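PDB 5D66: uncharacterized protein from Acinetobacter baumannii, which is of unknown function but folds as an ankyrin repeat domain, a scaffold that in many relatives binds other proteins. Local coordinates for residues A[71-76]-A[86-91]; A[93-98]-A[124-129]; A[103-108]-A[119-124]; A[130-135]-A[139-144]. All blocks are in the same frame, centred on the assembly; numbering follows the deposited sequence. Where two conformers were deposited one is given.

Contact 1 (A[71-76]-A[86-91]); sequences SPYLYA and RMTLMH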
loop_
_atom_site.group_PDB
_atom_site.type_symbol
_atom_site.label_atom_id
_atom_site.label_comp_id
_atom_site.label_asym_id
_atom_site.label_seq_id
_atom_site.Cartn_x
_atom_site.Cartn_y
_atom_site.Cartn_z
ATOM N N SER A 71 -1.566 -5.200 -7.222
ATOM C CA SER A 71 -0.636 -4.611 -8.186
ATOM C C SER A 71 0.686 -4.390 -7.513
ATOM O O SER A 71 0.772 -4.333 -6.262
ATOM C CB SER A 71 -1.135 -3.293 -8.763
ATOM O OG SER A 71 -1.172 -2.324 -7.721
ATOM N N PRO A 72 1.742 -4.120 -8.280
ATOM C CA PRO A 72 3.031 -3.797 -7.648
ATOM C C PRO A 72 2.930 -2.625 -6.646
ATOM O O PRO A 72 3.430 -2.714 -5.543
ATOM C CB PRO A 72 3.976 -3.554 -8.832
ATOM C CG PRO A 72 3.387 -4.489 -9.886
ATOM C CD PRO A 72 1.908 -4.433 -9.702
ATOM N N TYR A 73 2.281 -1.537 -7.069
ATOM C CA TYR A 73 2.072 -0.387 -6.186
ATOM C C TYR A 73 1.284 -0.802 -4.926
ATOM O O TYR A 73 1.671 -0.484 -3.799
ATOM C CB TYR A 73 1.364 0.712 -6.985
ATOM C CG TYR A 73 0.550 1.663 -6.126
ATOM C CD1 TYR A 73 1.165 2.561 -5.280
ATOM C CD2 TYR A 73 -0.832 1.617 -6.138
ATOM C CE1 TYR A 73 0.386 3.424 -4.491
ATOM C CE2 TYR A 73 -1.606 2.466 -5.371
ATOM C CZ TYR A 73 -0.990 3.327 -4.506
ATOM O OH TYR A 73 -1.735 4.169 -3.700
ATOM N N LEU A 74 0.112 -1.425 -5.105
ATOM C CA LEU A 74 -0.736 -1.736 -3.964
ATOM C C LEU A 74 -0.048 -2.649 -2.967
ATOM O O LEU A 74 -0.163 -2.471 -1.751
ATOM C CB LEU A 74 -2.067 -2.320 -4.397
ATOM C CG LEU A 74 -3.012 -1.388 -5.061
ATOM C CD1 LEU A 74 -4.098 -2.165 -5.835
ATOM C CD2 LEU A 74 -3.703 -0.517 -4.032
ATOM N N TYR A 75 0.643 -3.665 -3.467
ATOM C CA TYR A 75 1.286 -4.648 -2.647
ATOM C C TYR A 75 2.506 -4.022 -1.923
ATOM O O TYR A 75 2.732 -4.260 -0.733
ATOM C CB TYR A 75 1.797 -5.809 -3.476
ATOM C CG TYR A 75 2.274 -6.999 -2.704
ATOM C CD1 TYR A 75 1.408 -8.009 -2.398
ATOM C CD2 TYR A 75 3.577 -7.130 -2.303
ATOM C CE1 TYR A 75 1.806 -9.114 -1.655
ATOM C CE2 TYR A 75 3.988 -8.208 -1.586
ATOM C CZ TYR A 75 3.107 -9.225 -1.266
ATOM O OH TYR A 75 3.526 -10.352 -0.570
ATOM N N ALA A 76 3.305 -3.219 -2.628
ATOM C CA ALA A 76 4.462 -2.583 -1.995
ATOM C C ALA A 76 3.982 -1.682 -0.855
ATOM O O ALA A 76 4.618 -1.632 0.216
ATOM C CB ALA A 76 5.307 -1.802 -2.976
ATOM N N ARG A 86 8.309 3.727 -3.680
ATOM C CA ARG A 86 8.744 5.021 -4.192
ATOM C C ARG A 86 8.933 4.962 -5.716
ATOM O O ARG A 86 8.595 5.913 -6.400
ATOM C CB ARG A 86 9.948 5.507 -3.485
ATOM C CG ARG A 86 9.702 5.881 -2.074
ATOM C CD ARG A 86 10.958 6.539 -1.485
ATOM N NE ARG A 86 11.065 6.484 -0.022
ATOM C CZ ARG A 86 10.317 7.185 0.839
ATOM N NH1 ARG A 86 9.373 8.037 0.428
ATOM N NH2 ARG A 86 10.527 7.062 2.149
HETATM N N MSE A 87 9.476 3.865 -6.215
HETATM C CA MSE A 87 9.605 3.700 -7.662
HETATM C C MSE A 87 8.252 3.749 -8.334
HETATM O O MSE A 87 8.058 4.405 -9.393
HETATM C CB MSE A 87 10.301 2.406 -8.035
HETATM C CG MSE A 87 11.629 2.168 -7.487
HETATM SE SE MSE A 87 12.159 0.316 -7.858
HETATM C CE MSE A 87 13.520 0.238 -6.504
ATOM N N THR A 88 7.281 3.034 -7.783
ATOM C CA THR A 88 5.948 3.044 -8.379
ATOM C C THR A 88 5.309 4.439 -8.393
ATOM O O THR A 88 4.599 4.793 -9.342
ATOM C CB THR A 88 5.002 1.971 -7.792
ATOM O OG1 THR A 88 4.509 2.337 -6.515
ATOM C CG2 THR A 88 5.572 0.602 -7.750
ATOM N N LEU A 89 5.528 5.188 -7.311
ATOM C CA LEU A 89 4.986 6.523 -7.214
ATOM C C LEU A 89 5.539 7.509 -8.247
ATOM O O LEU A 89 4.901 8.454 -8.606
ATOM C CB LEU A 89 5.132 7.063 -5.780
ATOM C CG LEU A 89 4.345 6.335 -4.702
ATOM C CD1 LEU A 89 4.769 6.817 -3.319
ATOM C CD2 LEU A 89 2.896 6.586 -4.870
HETATM N N MSE A 90 6.745 7.219 -8.724
HETATM C CA MSE A 90 7.428 8.007 -9.759
HETATM C C MSE A 90 7.066 7.512 -11.175
HETATM O O MSE A 90 7.446 8.180 -12.149
HETATM C CB MSE A 90 8.944 7.925 -9.550
HETATM C CG MSE A 90 9.431 8.749 -8.395
HETATM SE SE MSE A 90 9.026 10.645 -8.534
HETATM C CE MSE A 90 9.540 11.021 -10.273
ATOM N N HIS A 91 6.373 6.359 -11.280
ATOM C CA HIS A 91 6.133 5.704 -12.560
ATOM C C HIS A 91 4.714 5.249 -12.686
ATOM O O HIS A 91 4.423 4.158 -13.154
ATOM C CB HIS A 91 7.077 4.537 -12.747
ATOM C CG HIS A 91 8.500 4.967 -12.915
ATOM N ND1 HIS A 91 9.024 5.463 -14.096
ATOM C CD2 HIS A 91 9.467 5.129 -11.984
ATOM C CE1 HIS A 91 10.277 5.823 -13.879
ATOM N NE2 HIS A 91 10.561 5.641 -12.620
#
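The Y73 ring has T88 OG1 at its edge, close to the ring plane, while L89 CD2 comes to CE1 obliquely at 4.1 Å. This is the antiparallel helix pair of the ankyrin fold: helix 82-90 runs back against helix 72-79, and the short axes of 72-76 and 86-90 pass 9.3 Å apart. Their directions differ by 145°, and the pair is tightest where Y73 CA and T88 CA approach to 5.6 Å. Both branches of T88 meet Y73 there. Its OG1, placed between the backbone N and the carbonyl carbon (chi1 76°), lies 3.6 Å from Y73 CB, while CG2 turns to the start of the other helix and rests against Y73 N and CA. The hydroxyl makes no bond across the contact; it bonds to L85 O, a turn back in its own helix, so a buried polar group is satisfied and it meets the tyrosine by packing alone. Further along, the Y73 side chain reaches on into the next part of the stack, and P72 leans on L40, M41 and T44 of helix 39-45. Just ahead of P72, S71 is the N-cap of the helix, its OG accepting from L74 N at 3.0 Å along a nearly straight N-H...O line of 167°.

Contact 2 (A[93-98]-A[124-129]); sequences ADLKST and AGVNVN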
loop_
_atom_site.group_PDB
_atom_site.type_symbol
_atom_site.label_atom_id
_atom_site.label_comp_id
_atom_site.label_asym_id
_atom_site.label_seq_id
_atom_site.Cartn_x
_atom_site.Cartn_y
_atom_site.Cartn_z
ATOM N N ALA A 93 1.839 5.114 -10.498
ATOM C CA ALA A 93 0.916 4.499 -9.557
ATOM C C ALA A 93 -0.448 5.200 -9.598
ATOM O O ALA A 93 -0.536 6.417 -9.522
ATOM C CB ALA A 93 1.494 4.630 -8.153
ATOM N N ASP A 94 -1.506 4.392 -9.701
ATOM C CA ASP A 94 -2.865 4.922 -9.686
ATOM C C ASP A 94 -3.322 5.024 -8.249
ATOM O O ASP A 94 -3.612 4.005 -7.627
ATOM C CB ASP A 94 -3.771 3.987 -10.476
ATOM C CG ASP A 94 -5.208 4.422 -10.475
ATOM O OD1 ASP A 94 -5.523 5.445 -9.827
ATOM O OD2 ASP A 94 -6.036 3.742 -11.141
ATOM N N LEU A 95 -3.279 6.220 -7.667
ATOM C CA LEU A 95 -3.542 6.364 -6.274
ATOM C C LEU A 95 -4.980 6.084 -5.908
ATOM O O LEU A 95 -5.363 5.923 -4.729
ATOM C CB LEU A 95 -3.116 7.749 -5.753
ATOM C CG LEU A 95 -1.673 8.168 -6.068
ATOM C CD1 LEU A 95 -1.430 9.489 -5.392
ATOM C CD2 LEU A 95 -0.686 7.101 -5.694
ATOM N N LYS A 96 -5.882 6.041 -6.904
ATOM C CA LYS A 96 -7.272 5.686 -6.738
ATOM C C LYS A 96 -7.492 4.184 -6.802
ATOM O O LYS A 96 -8.618 3.705 -6.552
ATOM C CB LYS A 96 -8.174 6.382 -7.772
ATOM C CG LYS A 96 -8.187 7.895 -7.595
ATOM C CD LYS A 96 -9.070 8.555 -8.703
ATOM C CE LYS A 96 -8.364 9.616 -9.519
ATOM N NZ LYS A 96 -9.314 10.291 -10.449
ATOM N N SER A 97 -6.499 3.403 -7.198
ATOM C CA SER A 97 -6.676 1.983 -7.326
ATOM C C SER A 97 -6.817 1.341 -5.969
ATOM O O SER A 97 -6.328 1.830 -4.938
ATOM C CB SER A 97 -5.509 1.340 -8.117
ATOM O OG SER A 97 -4.271 1.399 -7.443
ATOM N N THR A 98 -7.470 0.197 -5.983
ATOM C CA THR A 98 -7.835 -0.476 -4.775
ATOM C C THR A 98 -7.486 -1.981 -4.848
ATOM O O THR A 98 -7.531 -2.628 -5.926
ATOM C CB THR A 98 -9.327 -0.294 -4.418
ATOM O OG1 THR A 98 -10.125 -0.729 -5.516
ATOM C CG2 THR A 98 -9.702 1.185 -4.073
ATOM N N ALA A 124 2.110 11.676 -1.222
ATOM C CA ALA A 124 1.810 11.458 -2.614
ATOM C C ALA A 124 0.405 11.874 -3.049
ATOM O O ALA A 124 0.167 12.103 -4.220
ATOM C CB ALA A 124 2.010 9.978 -2.979
ATOM N N GLY A 125 -0.517 11.916 -2.074
ATOM C CA GLY A 125 -1.901 12.274 -2.345
ATOM C C GLY A 125 -2.900 11.181 -2.260
ATOM O O GLY A 125 -4.028 11.380 -2.731
ATOM N N VAL A 126 -2.591 10.013 -1.716
ATOM C CA VAL A 126 -3.646 9.003 -1.546
ATOM C C VAL A 126 -4.741 9.614 -0.664
ATOM O O VAL A 126 -4.454 10.225 0.365
ATOM C CB VAL A 126 -3.057 7.716 -0.937
ATOM C CG1 VAL A 126 -4.177 6.693 -0.750
ATOM C CG2 VAL A 126 -1.991 7.091 -1.853
ATOM N N ASN A 127 -5.996 9.353 -1.005
ATOM C CA ASN A 127 -7.129 9.976 -0.317
ATOM C C ASN A 127 -7.240 9.415 1.102
ATOM O O ASN A 127 -7.687 8.250 1.285
ATOM C CB ASN A 127 -8.369 9.694 -1.122
ATOM C CG ASN A 127 -9.662 10.181 -0.464
ATOM O OD1 ASN A 127 -9.650 10.810 0.589
ATOM N ND2 ASN A 127 -10.765 9.844 -1.072
ATOM N N VAL A 128 -6.937 10.216 2.101
ATOM C CA VAL A 128 -6.991 9.768 3.476
ATOM C C VAL A 128 -8.400 9.382 3.908
ATOM O O VAL A 128 -8.574 8.644 4.893
ATOM C CB VAL A 128 -6.392 10.803 4.442
ATOM C CG1 VAL A 128 -4.906 10.953 4.216
ATOM C CG2 VAL A 128 -7.110 12.112 4.396
ATOM N N ASN A 129 -9.432 9.906 3.250
ATOM C CA ASN A 129 -10.813 9.642 3.618
ATOM C C ASN A 129 -11.477 8.436 2.887
ATOM O O ASN A 129 -12.654 8.198 3.040
ATOM C CB ASN A 129 -11.668 10.895 3.458
ATOM C CG ASN A 129 -11.348 11.925 4.516
ATOM O OD1 ASN A 129 -11.017 11.599 5.660
ATOM N ND2 ASN A 129 -11.458 13.193 4.160
HETATM O O HOH W 1 -6.824 7.894 -3.344
#
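The two loops run closest where L95 passes V126, CA to CA 5.4 Å, with L95 in the type I turn from D94 to S97 and V126 just after the Schellman motif that ends helix 115-124 at G125. L95 carries the contact. Its CB points at the other loop, and the two methyls divide the work: CD1 sits 3.3 Å from A124 O and also lies against the backbone of G125, while CD2 meets V126 CG2 at 4.1 Å, the side chains slanting across one another. No direct hydrogen bond joins the loops. One water does so instead, donating a hydrogen bond to L95 O at 2.8 Å and accepting from N127 N at 2.9 Å. Each loop stiffens itself with an Asx turn, D94 OD1 taking K96 N and N127 OD1 taking N129 N, as expected of equivalent positions in successive ankyrin loops. D94 O is gripped twice, by S97 N and by S97 OG at 2.7 Å. Helix 72-79 packs against this patch, its Y73 touching both L95 and V126; L89 of helix 82-90 packs on L95 and A124, and L106 of helix 106-111, which lies between the two loops in the chain, packs on V126.

Contact 3 (A[103-108]-A[119-124]); sequences GTALIP and RTLIAA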
loop_
_atom_site.group_PDB
_atom_site.type_symbol
_atom_site.label_atom_id
_atom_site.label_comp_id
_atom_site.label_asym_id
_atom_site.label_seq_id
_atom_site.Cartn_x
_atom_site.Cartn_y
_atom_site.Cartn_z
ATOM N N GLY A 103 -9.550 -1.239 -0.559
ATOM C CA GLY A 103 -8.732 -0.238 0.063
ATOM C C GLY A 103 -7.658 0.330 -0.839
ATOM O O GLY A 103 -7.205 -0.286 -1.754
ATOM N N THR A 104 -7.292 1.590 -0.601
ATOM C CA THR A 104 -6.099 2.137 -1.167
ATOM C C THR A 104 -4.853 1.486 -0.567
ATOM O O THR A 104 -4.955 0.729 0.388
ATOM C CB THR A 104 -6.037 3.630 -0.854
ATOM O OG1 THR A 104 -5.915 3.728 0.570
ATOM C CG2 THR A 104 -7.198 4.427 -1.348
ATOM N N ALA A 105 -3.681 1.817 -1.096
ATOM C CA ALA A 105 -2.431 1.327 -0.507
ATOM C C ALA A 105 -2.223 1.847 0.921
ATOM O O ALA A 105 -1.503 1.255 1.710
ATOM C CB ALA A 105 -1.242 1.685 -1.399
ATOM N N LEU A 106 -2.795 3.017 1.213
ATOM C CA LEU A 106 -2.635 3.631 2.511
ATOM C C LEU A 106 -3.275 2.867 3.628
ATOM O O LEU A 106 -2.763 2.862 4.758
ATOM C CB LEU A 106 -3.177 5.068 2.471
ATOM C CG LEU A 106 -3.178 5.870 3.704
ATOM C CD1 LEU A 106 -1.713 6.016 4.270
ATOM C CD2 LEU A 106 -3.761 7.227 3.493
ATOM N N ILE A 107 -4.422 2.270 3.391
ATOM C CA ILE A 107 -5.187 1.616 4.468
ATOM C C ILE A 107 -4.380 0.441 5.071
ATOM O O ILE A 107 -4.189 0.415 6.306
ATOM C CB ILE A 107 -6.608 1.255 4.049
ATOM C CG1 ILE A 107 -7.381 2.543 3.711
ATOM C CG2 ILE A 107 -7.278 0.517 5.218
ATOM C CD1 ILE A 107 -8.769 2.319 3.251
ATOM N N PRO A 108 -3.852 -0.506 4.275
ATOM C CA PRO A 108 -3.036 -1.571 4.883
ATOM C C PRO A 108 -1.755 -1.060 5.478
ATOM O O PRO A 108 -1.258 -1.606 6.480
ATOM C CB PRO A 108 -2.837 -2.567 3.749
ATOM C CG PRO A 108 -3.025 -1.754 2.495
ATOM C CD PRO A 108 -4.148 -0.826 2.867
ATOM N N ARG A 119 3.497 7.951 5.803
ATOM C CA ARG A 119 3.969 9.312 5.527
ATOM C C ARG A 119 4.091 9.535 4.000
ATOM O O ARG A 119 3.660 10.555 3.475
ATOM C CB ARG A 119 5.297 9.569 6.261
ATOM C CG ARG A 119 5.699 11.003 6.285
ATOM C CD ARG A 119 7.148 11.216 6.824
ATOM N NE ARG A 119 7.576 10.410 7.992
ATOM C CZ ARG A 119 7.178 10.612 9.257
ATOM N NH1 ARG A 119 6.442 11.653 9.586
ATOM N NH2 ARG A 119 7.583 9.781 10.204
ATOM N N THR A 120 4.717 8.604 3.341
ATOM C CA THR A 120 4.973 8.646 1.912
ATOM C C THR A 120 3.690 8.703 1.114
ATOM O O THR A 120 3.578 9.489 0.147
ATOM C CB THR A 120 5.843 7.463 1.518
ATOM O OG1 THR A 120 7.148 7.571 2.165
ATOM C CG2 THR A 120 6.082 7.358 0.012
ATOM N N LEU A 121 2.738 7.853 1.442
ATOM C CA LEU A 121 1.468 7.808 0.742
ATOM C C LEU A 121 0.617 9.037 0.960
ATOM O O LEU A 121 -0.045 9.496 0.048
ATOM C CB LEU A 121 0.739 6.511 1.061
ATOM C CG LEU A 121 1.418 5.239 0.488
ATOM C CD1 LEU A 121 0.742 4.016 1.113
ATOM C CD2 LEU A 121 1.330 5.136 -0.976
ATOM N N ILE A 122 0.608 9.564 2.203
ATOM C CA ILE A 122 -0.043 10.829 2.454
ATOM C C ILE A 122 0.544 11.923 1.555
ATOM O O ILE A 122 -0.190 12.682 0.912
ATOM C CB ILE A 122 0.043 11.225 3.935
ATOM C CG1 ILE A 122 -0.862 10.320 4.789
ATOM C CG2 ILE A 122 -0.336 12.671 4.118
ATOM C CD1 ILE A 122 -0.604 10.487 6.281
ATOM N N ALA A 123 1.866 12.008 1.542
ATOM C CA ALA A 123 2.561 13.034 0.761
ATOM C C ALA A 123 2.258 12.914 -0.729
ATOM O O ALA A 123 2.188 13.940 -1.423
ATOM C CB ALA A 123 4.064 12.980 0.979
ATOM N N ALA A 124 2.110 11.676 -1.222
ATOM C CA ALA A 124 1.810 11.458 -2.614
ATOM C C ALA A 124 0.405 11.874 -3.049
ATOM O O ALA A 124 0.167 12.103 -4.220
ATOM C CB ALA A 124 2.010 9.978 -2.979
#
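L106 sends CG opposite its own backbone N (chi1 177°), whereas L121 swings CG opposite its carbonyl carbon (chi1 -68°), and with these choices the two leucines lie side by side, pointing opposite ways. L106 CD1 thereby comes alongside L121 CB at 4.1 Å. In return, L121 CD1 drives in against the backbone of A105 and L106, 3.7 Å from L106 CA and 3.6 Å from A105 O, with A105 CB next to it at 4.0 Å. I122 contributes a looser flank, its CG1 lying 4.4 Å from L106 CD1. Segment 103-108 contains T104-A105-L106, the TAL counterpart of the TPL in the ankyrin TPLH motif, and the T104 hydroxyl caps the turn through a weak bond from L106 N to OG1 at 3.3 Å. Y73 packs on both A105 and L121, and I122 rests on L158, L159 and A162, so the packing continues into helices 72-79 and 150-162. Across the two segments nothing polar is exchanged: the antiparallel helices 106-111 and 115-124 are held here by aliphatic side chains packed on one another and on the A105-L106 backbone, an association that probably owes its stability to burial of hydrocarbon.

Contact 4 (A[130-135]-A[139-144]); sequences HVNNLG and LLEAII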
loop_
_atom_site.group_PDB
_atom_site.type_symbol
_atom_site.label_atom_id
_atom_site.label_comp_id
_atom_site.label_asym_id
_atom_site.label_seq_id
_atom_site.Cartn_x
_atom_site.Cartn_y
_atom_site.Cartn_z
ATOM N N HIS A 130 -10.674 7.703 2.113
ATOM C CA HIS A 130 -11.219 6.549 1.421
ATOM C C HIS A 130 -11.673 5.467 2.397
ATOM O O HIS A 130 -11.012 5.168 3.377
ATOM C CB HIS A 130 -10.136 5.933 0.527
ATOM C CG HIS A 130 -10.574 4.836 -0.364
ATOM N ND1 HIS A 130 -10.884 5.004 -1.689
ATOM C CD2 HIS A 130 -10.670 3.530 -0.101
ATOM C CE1 HIS A 130 -11.252 3.817 -2.165
ATOM N NE2 HIS A 130 -11.201 2.926 -1.203
ATOM N N VAL A 131 -12.826 4.886 2.108
ATOM C CA VAL A 131 -13.431 3.830 2.910
ATOM C C VAL A 131 -13.429 2.499 2.138
ATOM O O VAL A 131 -13.888 2.405 1.011
ATOM C CB VAL A 131 -14.926 4.156 3.254
ATOM C CG1 VAL A 131 -15.496 3.111 4.182
ATOM C CG2 VAL A 131 -15.062 5.522 3.883
ATOM N N ASN A 132 -12.834 1.483 2.757
ATOM C CA ASN A 132 -12.749 0.152 2.097
ATOM C C ASN A 132 -14.036 -0.661 2.294
ATOM O O ASN A 132 -15.041 -0.179 2.867
ATOM C CB ASN A 132 -11.477 -0.587 2.524
ATOM C CG ASN A 132 -11.521 -1.105 3.941
ATOM O OD1 ASN A 132 -12.567 -1.131 4.593
ATOM N ND2 ASN A 132 -10.348 -1.494 4.432
ATOM N N ASN A 133 -14.046 -1.901 1.811
ATOM C CA ASN A 133 -15.285 -2.708 1.832
ATOM C C ASN A 133 -15.518 -3.401 3.142
ATOM O O ASN A 133 -16.544 -4.054 3.293
ATOM C CB ASN A 133 -15.352 -3.657 0.612
ATOM C CG ASN A 133 -14.438 -4.869 0.694
ATOM O OD1 ASN A 133 -14.057 -5.333 1.772
ATOM N ND2 ASN A 133 -14.104 -5.403 -0.489
ATOM N N LEU A 134 -14.663 -3.178 4.124
ATOM C CA LEU A 134 -14.905 -3.490 5.548
ATOM C C LEU A 134 -15.516 -2.291 6.260
ATOM O O LEU A 134 -15.827 -2.378 7.451
ATOM C CB LEU A 134 -13.589 -3.889 6.246
ATOM C CG LEU A 134 -12.920 -5.138 5.650
ATOM C CD1 LEU A 134 -11.377 -5.108 5.851
ATOM C CD2 LEU A 134 -13.437 -6.368 6.261
ATOM N N GLY A 135 -15.727 -1.162 5.564
ATOM C CA GLY A 135 -16.298 0.041 6.125
ATOM C C GLY A 135 -15.265 0.862 6.895
ATOM O O GLY A 135 -15.634 1.745 7.664
ATOM N N LEU A 139 -7.635 5.693 9.217
ATOM C CA LEU A 139 -7.755 6.087 10.598
ATOM C C LEU A 139 -8.420 4.983 11.442
ATOM O O LEU A 139 -7.916 4.624 12.523
ATOM C CB LEU A 139 -8.505 7.403 10.715
ATOM C CG LEU A 139 -8.689 7.984 12.112
ATOM C CD1 LEU A 139 -7.400 8.274 12.790
ATOM C CD2 LEU A 139 -9.541 9.216 12.030
ATOM N N LEU A 140 -9.541 4.479 10.989
ATOM C CA LEU A 140 -10.243 3.429 11.725
ATOM C C LEU A 140 -9.372 2.213 11.877
ATOM O O LEU A 140 -9.296 1.623 12.973
ATOM C CB LEU A 140 -11.582 3.108 11.103
ATOM C CG LEU A 140 -12.666 4.143 11.338
ATOM C CD1 LEU A 140 -13.800 4.013 10.351
ATOM C CD2 LEU A 140 -13.235 4.025 12.742
ATOM N N GLU A 141 -8.741 1.755 10.798
ATOM C CA GLU A 141 -7.867 0.573 10.945
ATOM C C GLU A 141 -6.700 0.813 11.875
ATOM O O GLU A 141 -6.334 -0.093 12.623
ATOM C CB GLU A 141 -7.390 0.070 9.588
ATOM C CG GLU A 141 -8.519 -0.491 8.734
ATOM C CD GLU A 141 -8.120 -1.609 7.769
ATOM O OE1 GLU A 141 -7.053 -2.122 7.864
ATOM O OE2 GLU A 141 -8.943 -1.993 6.928
ATOM N N ALA A 142 -6.085 1.983 11.823
ATOM C CA ALA A 142 -4.967 2.230 12.719
ATOM C C ALA A 142 -5.375 2.122 14.186
ATOM O O ALA A 142 -4.596 1.670 15.033
ATOM C CB ALA A 142 -4.397 3.594 12.446
ATOM N N ILE A 143 -6.643 2.447 14.497
ATOM C CA ILE A 143 -7.141 2.393 15.863
ATOM C C ILE A 143 -7.564 0.972 16.193
ATOM O O ILE A 143 -7.105 0.435 17.232
ATOM C CB ILE A 143 -8.317 3.373 16.037
ATOM C CG1 ILE A 143 -7.847 4.838 15.844
ATOM C CG2 ILE A 143 -8.946 3.216 17.434
ATOM C CD1 ILE A 143 -8.885 5.824 15.717
ATOM N N ILE A 144 -8.435 0.400 15.381
ATOM C CA ILE A 144 -9.031 -0.910 15.685
ATOM C C ILE A 144 -8.034 -2.054 15.607
ATOM O O ILE A 144 -8.087 -2.977 16.406
ATOM C CB ILE A 144 -10.183 -1.166 14.682
ATOM C CG1 ILE A 144 -11.318 -0.146 14.903
ATOM C CG2 ILE A 144 -10.691 -2.578 14.784
ATOM C CD1 ILE A 144 -12.372 -0.105 13.807
#
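N132 and E141 make the one hydrogen bond across this contact, ND2 to OE2 at 2.9 Å. The two side chains reach toward each other from the loop and the helix. OE2 lies close to the amide plane of N132 but is itself met on its anti side, somewhat out of the carboxylate plane; the N-H...O angle is 141° and the two flat groups are turned 62° apart. With CG of N132 between the backbone N and the carbonyl carbon (chi1 73°), the amide lies over its own turn, where OD1 accepts from L134 N at 3.0 Å, the donor well above the carbonyl plane, closing an Asx turn; it also takes W136 N. Behind it N132 O receives G135 N at 3.0 Å, the bond of a type I turn. N132 and G135 occupy the positions of the aspartate and glycine in the DxxG sequence of ankyrin loops.

Van der Waals contacts are few. L134 CD1 lies 4.1 Å from E141 OE2, its side chain crossing the glutamate at about a right angle, and L140 CD1 approaches G135 O at 4.0 Å. I107 of helix 106-111 packs on both N132 and E141.

The N132 amide is thus used at both ends, tying the turn to itself and to helix 138-144. E141 OE1, for its part, lies close to E111 OE1, a like-charged neighbour that would probably raise the proton affinity of the pair, while the N-H from N132 should help stabilise negative charge on OE2.

In the fold
From the N terminus, contact 1 comes first, closing the short helical hairpin between helices 72-79 and 82-90. T88 O then probably bonds A93 N, leading into contact 2, which bridges 25 intervening residues to bring one interhelix loop beside the next. Contact 3 falls within that span, pairing helices 106-111 and 115-124, and shares A124 with contact 2; V126 N probably bonds back to L121 O. Contact 4 follows in series, fastening loop 130-135 to helix 138-144. Y73 joins contacts 1, 2 and 3, and I107 packs against E141 between contacts 3 and 4. Contacts 1 and 4 do not touch, their centres about 21 Å apart.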